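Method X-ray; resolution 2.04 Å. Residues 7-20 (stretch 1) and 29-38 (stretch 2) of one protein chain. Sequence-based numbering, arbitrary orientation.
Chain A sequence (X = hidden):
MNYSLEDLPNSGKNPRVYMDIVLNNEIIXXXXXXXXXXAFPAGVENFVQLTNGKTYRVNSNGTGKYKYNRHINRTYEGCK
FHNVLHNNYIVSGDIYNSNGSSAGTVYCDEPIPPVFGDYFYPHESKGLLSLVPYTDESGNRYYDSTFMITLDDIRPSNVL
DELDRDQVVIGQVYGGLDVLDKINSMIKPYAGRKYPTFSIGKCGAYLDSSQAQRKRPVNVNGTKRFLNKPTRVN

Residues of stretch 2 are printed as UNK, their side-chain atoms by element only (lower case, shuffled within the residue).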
# COMPACT_ATOMS: atom_id res chain seq x y z
N ASP A 7 -34.57 16.49 5.80
CA ASP A 7 -34.82 17.86 5.39
C ASP A 7 -33.61 18.47 4.64
O ASP A 7 -32.88 19.32 5.16
CB ASP A 7 -35.20 18.71 6.62
CG ASP A 7 -35.81 20.07 6.24
OD1 ASP A 7 -36.50 20.17 5.19
OD2 ASP A 7 -35.60 21.03 7.03
N LEU A 8 -33.41 18.02 3.40
CA LEU A 8 -32.19 18.32 2.64
C LEU A 8 -32.09 19.78 2.23
O LEU A 8 -33.09 20.37 1.80
CB LEU A 8 -32.17 17.48 1.36
CG LEU A 8 -31.84 16.00 1.39
CD1 LEU A 8 -31.82 15.52 -0.04
CD2 LEU A 8 -30.49 15.77 2.08
N PRO A 9 -30.86 20.35 2.29
CA PRO A 9 -30.74 21.71 1.75
C PRO A 9 -30.96 21.64 0.25
O PRO A 9 -31.04 20.54 -0.32
CB PRO A 9 -29.30 22.12 2.09
CG PRO A 9 -28.56 20.82 2.23
CD PRO A 9 -29.57 19.83 2.78
N ASN A 10 -31.15 22.78 -0.39
CA ASN A 10 -31.27 22.74 -1.84
C ASN A 10 -30.34 23.76 -2.45
O ASN A 10 -30.51 24.96 -2.25
CB ASN A 10 -32.72 22.92 -2.29
CG ASN A 10 -32.93 22.48 -3.72
OD1 ASN A 10 -32.14 22.83 -4.61
ND2 ASN A 10 -33.99 21.72 -3.96
N SER A 11 -29.34 23.25 -3.16
CA SER A 11 -28.24 24.09 -3.62
C SER A 11 -28.43 24.53 -5.07
O SER A 11 -27.59 25.25 -5.63
CB SER A 11 -26.89 23.38 -3.42
OG SER A 11 -26.50 23.41 -2.05
N GLY A 12 -29.54 24.08 -5.64
CA GLY A 12 -29.92 24.33 -7.01
C GLY A 12 -30.06 23.00 -7.73
O GLY A 12 -29.60 21.98 -7.24
N LYS A 13 -30.66 23.05 -8.92
CA LYS A 13 -30.81 21.91 -9.79
C LYS A 13 -29.46 21.40 -10.33
O LYS A 13 -29.24 20.19 -10.44
CB LYS A 13 -31.73 22.29 -10.95
CG LYS A 13 -31.92 21.20 -12.02
CD LYS A 13 -32.71 21.71 -13.25
CE LYS A 13 -33.47 20.57 -13.93
NZ LYS A 13 -33.57 20.72 -15.43
N ASN A 14 -28.59 22.33 -10.72
CA ASN A 14 -27.28 22.01 -11.24
C ASN A 14 -26.25 22.89 -10.56
O ASN A 14 -25.76 23.85 -11.17
CB ASN A 14 -27.22 22.17 -12.75
CG ASN A 14 -28.09 21.17 -13.48
OD1 ASN A 14 -29.14 21.53 -14.02
ND2 ASN A 14 -27.67 19.91 -13.51
N PRO A 15 -25.92 22.59 -9.29
CA PRO A 15 -24.93 23.40 -8.62
C PRO A 15 -23.62 23.29 -9.40
O PRO A 15 -23.37 22.27 -10.00
CB PRO A 15 -24.76 22.72 -7.25
CG PRO A 15 -25.98 21.89 -7.09
CD PRO A 15 -26.40 21.47 -8.45
N ARG A 16 -22.82 24.34 -9.39
CA ARG A 16 -21.50 24.28 -10.00
C ARG A 16 -20.49 24.57 -8.95
O ARG A 16 -20.71 25.45 -8.13
CB ARG A 16 -21.37 25.29 -11.14
CG ARG A 16 -22.19 24.90 -12.36
CD ARG A 16 -22.10 25.96 -13.44
NE ARG A 16 -23.13 25.71 -14.43
CZ ARG A 16 -22.93 25.17 -15.61
NH1 ARG A 16 -21.72 24.92 -16.03
NH2 ARG A 16 -23.98 24.92 -16.41
N VAL A 17 -19.38 23.83 -8.96
CA VAL A 17 -18.34 23.98 -7.93
C VAL A 17 -16.98 23.94 -8.58
O VAL A 17 -16.85 23.50 -9.73
CB VAL A 17 -18.41 22.87 -6.87
CG1 VAL A 17 -19.77 22.87 -6.12
CG2 VAL A 17 -18.11 21.50 -7.51
N TYR A 18 -15.96 24.38 -7.84
CA TYR A 18 -14.57 24.32 -8.30
C TYR A 18 -13.66 23.67 -7.26
O TYR A 18 -13.95 23.68 -6.05
CB TYR A 18 -14.05 25.73 -8.64
CG TYR A 18 -14.22 26.73 -7.50
CD1 TYR A 18 -13.22 26.89 -6.55
CD2 TYR A 18 -15.41 27.47 -7.34
CE1 TYR A 18 -13.38 27.80 -5.46
CE2 TYR A 18 -15.58 28.36 -6.25
CZ TYR A 18 -14.56 28.51 -5.32
OH TYR A 18 -14.71 29.38 -4.25
N MET A 19 -12.55 23.12 -7.75
CA MET A 19 -11.49 22.54 -6.93
C MET A 19 -10.15 22.80 -7.61
O MET A 19 -9.90 22.27 -8.72
CB MET A 19 -11.63 21.01 -6.88
CG MET A 19 -12.52 20.47 -5.87
SD MET A 19 -12.75 18.67 -6.16
CE MET A 19 -13.98 18.51 -4.88
N ASP A 20 -9.27 23.52 -6.93
CA ASP A 20 -7.83 23.53 -7.30
C ASP A 20 -7.21 22.16 -7.04
O ASP A 20 -7.55 21.50 -6.05
CB ASP A 20 -7.05 24.55 -6.46
CG ASP A 20 -7.17 25.92 -6.98
OD1 ASP A 20 -7.44 26.12 -8.20
OD2 ASP A 20 -7.01 26.85 -6.17
N UNK A 29 -3.80 23.23 -11.54
CA UNK A 29 -4.95 23.52 -12.37
C UNK A 29 -6.20 23.50 -11.53
O UNK A 29 -6.13 23.13 -10.35
N UNK A 30 -7.31 23.93 -12.12
CA UNK A 30 -8.61 23.94 -11.42
C UNK A 30 -9.67 23.12 -12.16
O UNK A 30 -9.83 23.25 -13.37
c UNK A 30 -9.09 25.39 -11.23
c UNK A 30 -10.28 28.25 -8.05
n UNK A 30 -11.34 29.02 -8.24
c UNK A 30 -10.46 25.57 -10.59
c UNK A 30 -10.68 27.00 -10.17
n UNK A 30 -9.55 28.44 -6.96
n UNK A 30 -9.94 27.30 -8.93
N UNK A 31 -10.40 22.27 -11.43
CA UNK A 31 -11.55 21.57 -11.99
C UNK A 31 -12.81 22.35 -11.70
O UNK A 31 -12.94 22.89 -10.61
c UNK A 31 -10.06 18.99 -13.00
c UNK A 31 -10.82 17.88 -10.83
c UNK A 31 -11.67 20.16 -11.39
c UNK A 31 -10.46 19.22 -11.54
N UNK A 32 -13.70 22.45 -12.67
CA UNK A 32 -14.99 23.09 -12.54
C UNK A 32 -15.99 22.02 -12.85
O UNK A 32 -15.92 21.38 -13.89
c UNK A 32 -14.16 25.43 -13.33
n UNK A 32 -14.92 27.59 -14.12
o UNK A 32 -13.98 26.15 -15.56
c UNK A 32 -14.34 26.43 -14.43
c UNK A 32 -15.11 24.20 -13.58
N UNK A 33 -16.92 21.80 -11.93
CA UNK A 33 -17.78 20.62 -12.00
C UNK A 33 -19.23 21.04 -11.89
O UNK A 33 -19.59 21.80 -10.98
c UNK A 33 -16.02 19.06 -10.99
c UNK A 33 -17.43 19.63 -10.83
c UNK A 33 -15.46 18.47 -9.69
c UNK A 33 -18.45 18.45 -10.76
N UNK A 34 -20.05 20.57 -12.82
CA UNK A 34 -21.49 20.76 -12.74
C UNK A 34 -22.16 19.48 -12.21
O UNK A 34 -21.96 18.42 -12.77
c UNK A 34 -23.54 21.34 -14.15
c UNK A 34 -22.04 21.04 -14.14
n UNK A 34 -25.62 21.18 -17.40
c UNK A 34 -24.00 21.74 -15.59
c UNK A 34 -24.58 20.65 -16.42
N UNK A 35 -22.98 19.61 -11.17
CA UNK A 35 -23.62 18.46 -10.54
C UNK A 35 -25.06 18.30 -11.01
O UNK A 35 -25.69 19.26 -11.50
c UNK A 35 -22.06 18.45 -8.60
c UNK A 35 -23.55 18.56 -9.01
c UNK A 35 -21.85 17.42 -7.59
c UNK A 35 -21.59 19.81 -8.08
N UNK A 36 -25.57 17.08 -10.89
CA UNK A 36 -26.91 16.75 -11.36
C UNK A 36 -27.67 16.35 -10.11
O UNK A 36 -27.66 15.20 -9.72
c UNK A 36 -24.10 14.51 -14.70
c UNK A 36 -25.55 16.81 -14.18
c UNK A 36 -24.56 16.83 -15.16
c UNK A 36 -23.82 15.67 -15.41
c UNK A 36 -26.92 15.59 -12.38
c UNK A 36 -25.81 15.64 -13.45
c UNK A 36 -25.07 14.51 -13.73
N UNK A 37 -28.29 17.32 -9.43
CA UNK A 37 -28.93 17.05 -8.15
C UNK A 37 -30.00 15.98 -8.32
O UNK A 37 -30.19 15.19 -7.40
c UNK A 37 -29.90 18.17 -6.05
c UNK A 37 -30.76 19.36 -5.60
c UNK A 37 -32.02 18.88 -3.52
n UNK A 37 -33.00 18.35 -4.22
n UNK A 37 -32.10 18.91 -2.19
c UNK A 37 -29.51 18.31 -7.53
n UNK A 37 -30.94 19.36 -4.15
N UNK A 38 -30.66 15.93 -9.51
CA UNK A 38 -31.68 14.89 -9.84
C UNK A 38 -31.15 13.45 -9.99
O UNK A 38 -31.92 12.51 -10.19
c UNK A 38 -31.81 15.36 -12.40
o UNK A 38 -30.84 14.63 -12.70
c UNK A 38 -32.57 15.25 -11.06
o UNK A 38 -32.25 16.20 -13.23
O HOH W 1 -30.81 18.29 -11.25

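Position 29 has no side-chain atoms, and its phi/psi of 164/171 would jam a CB against the preceding carbonyl O; it is Gly29. Its O lies 3.5 Å from the CA of Asp20, a CA-H...O contact.

Position 30 carries three carbons, a nitrogen, then a carbon bearing two more nitrogens: a guanidinium, hence Arg30. NE donates to Asp20 OD1 at 2.9 Å and NH2 to Asp20 OD2 at 3.1 Å, a two-pronged salt bridge at the guanidinium edge. Over one face, Tyr18 CD1 lies 3.3 Å from Arg30 NH1.

Position 31 has four carbons forked at the second, the pattern of Leu31. Its backbone pairs with Met19: Leu31 N to Met19 O is 2.8 Å, and Met19 N to Leu31 O is 2.9 Å.

Position 32 has three carbons, the third carrying one oxygen and one nitrogen, an amide one carbon longer than asparagine's: Gln32. It covers little of stretch 1; its CA lies 4.4 Å from the CA of Tyr18, its non-hydrogen-bonded partner.

Position 33 has four carbons forked at the first, one arm two carbons long: Ile33. Its CB lies 3.9 Å from Val17 CG2, and its CD1 lies 4.5 Å from Met19 SD. Ile33 N donates to Val17 O at 2.8 Å; Val17 N returns the bond to Ile33 O at 2.9 Å.

Position 34 is four carbons in a row ending in nitrogen, Lys34. Its CD lies over one face of the Arg16 guanidinium, 3.3 Å from NH2, although Lys34 NZ and Arg16 NH2, like charges, are 4.2 Å apart.

Position 35 again has four carbons forked at the second: Leu35. CD1 meets Val17 CG2 at 3.9 Å, while Leu35 N donates to Pro15 O and Asn14 ND2 to Leu35 O, both at 2.9 Å.

Position 36 is one carbon then a six-carbon ring without oxygen, Phe36. Asn14 ND2 approaches the ring edge, 3.8 Å from CD1.

Position 37 repeats the guanidinium pattern: Arg37. NH2 donates to Pro9 O at 2.7 Å, and Asn10 ND2 lies over one guanidinium face, 3.5 Å from CZ.

Position 38 has two carbons, the second carrying two oxygens: Asp38. Its N donates to water 1 at 2.9 Å, which donates to Lys13 O at 2.6 Å.

The contact is an antiparallel strand pair, axes at 160°, burying 1058 Å². Alternating backbone bonds set the register; Val17, Met19, Leu31 and Ile33 share one sheet face, and charged and polar partners the other. Beyond the strands, Arg37 reaches into the loop and contributes the largest covered area.

Stretch 2, residues 29-38: GRLQIKLFRD
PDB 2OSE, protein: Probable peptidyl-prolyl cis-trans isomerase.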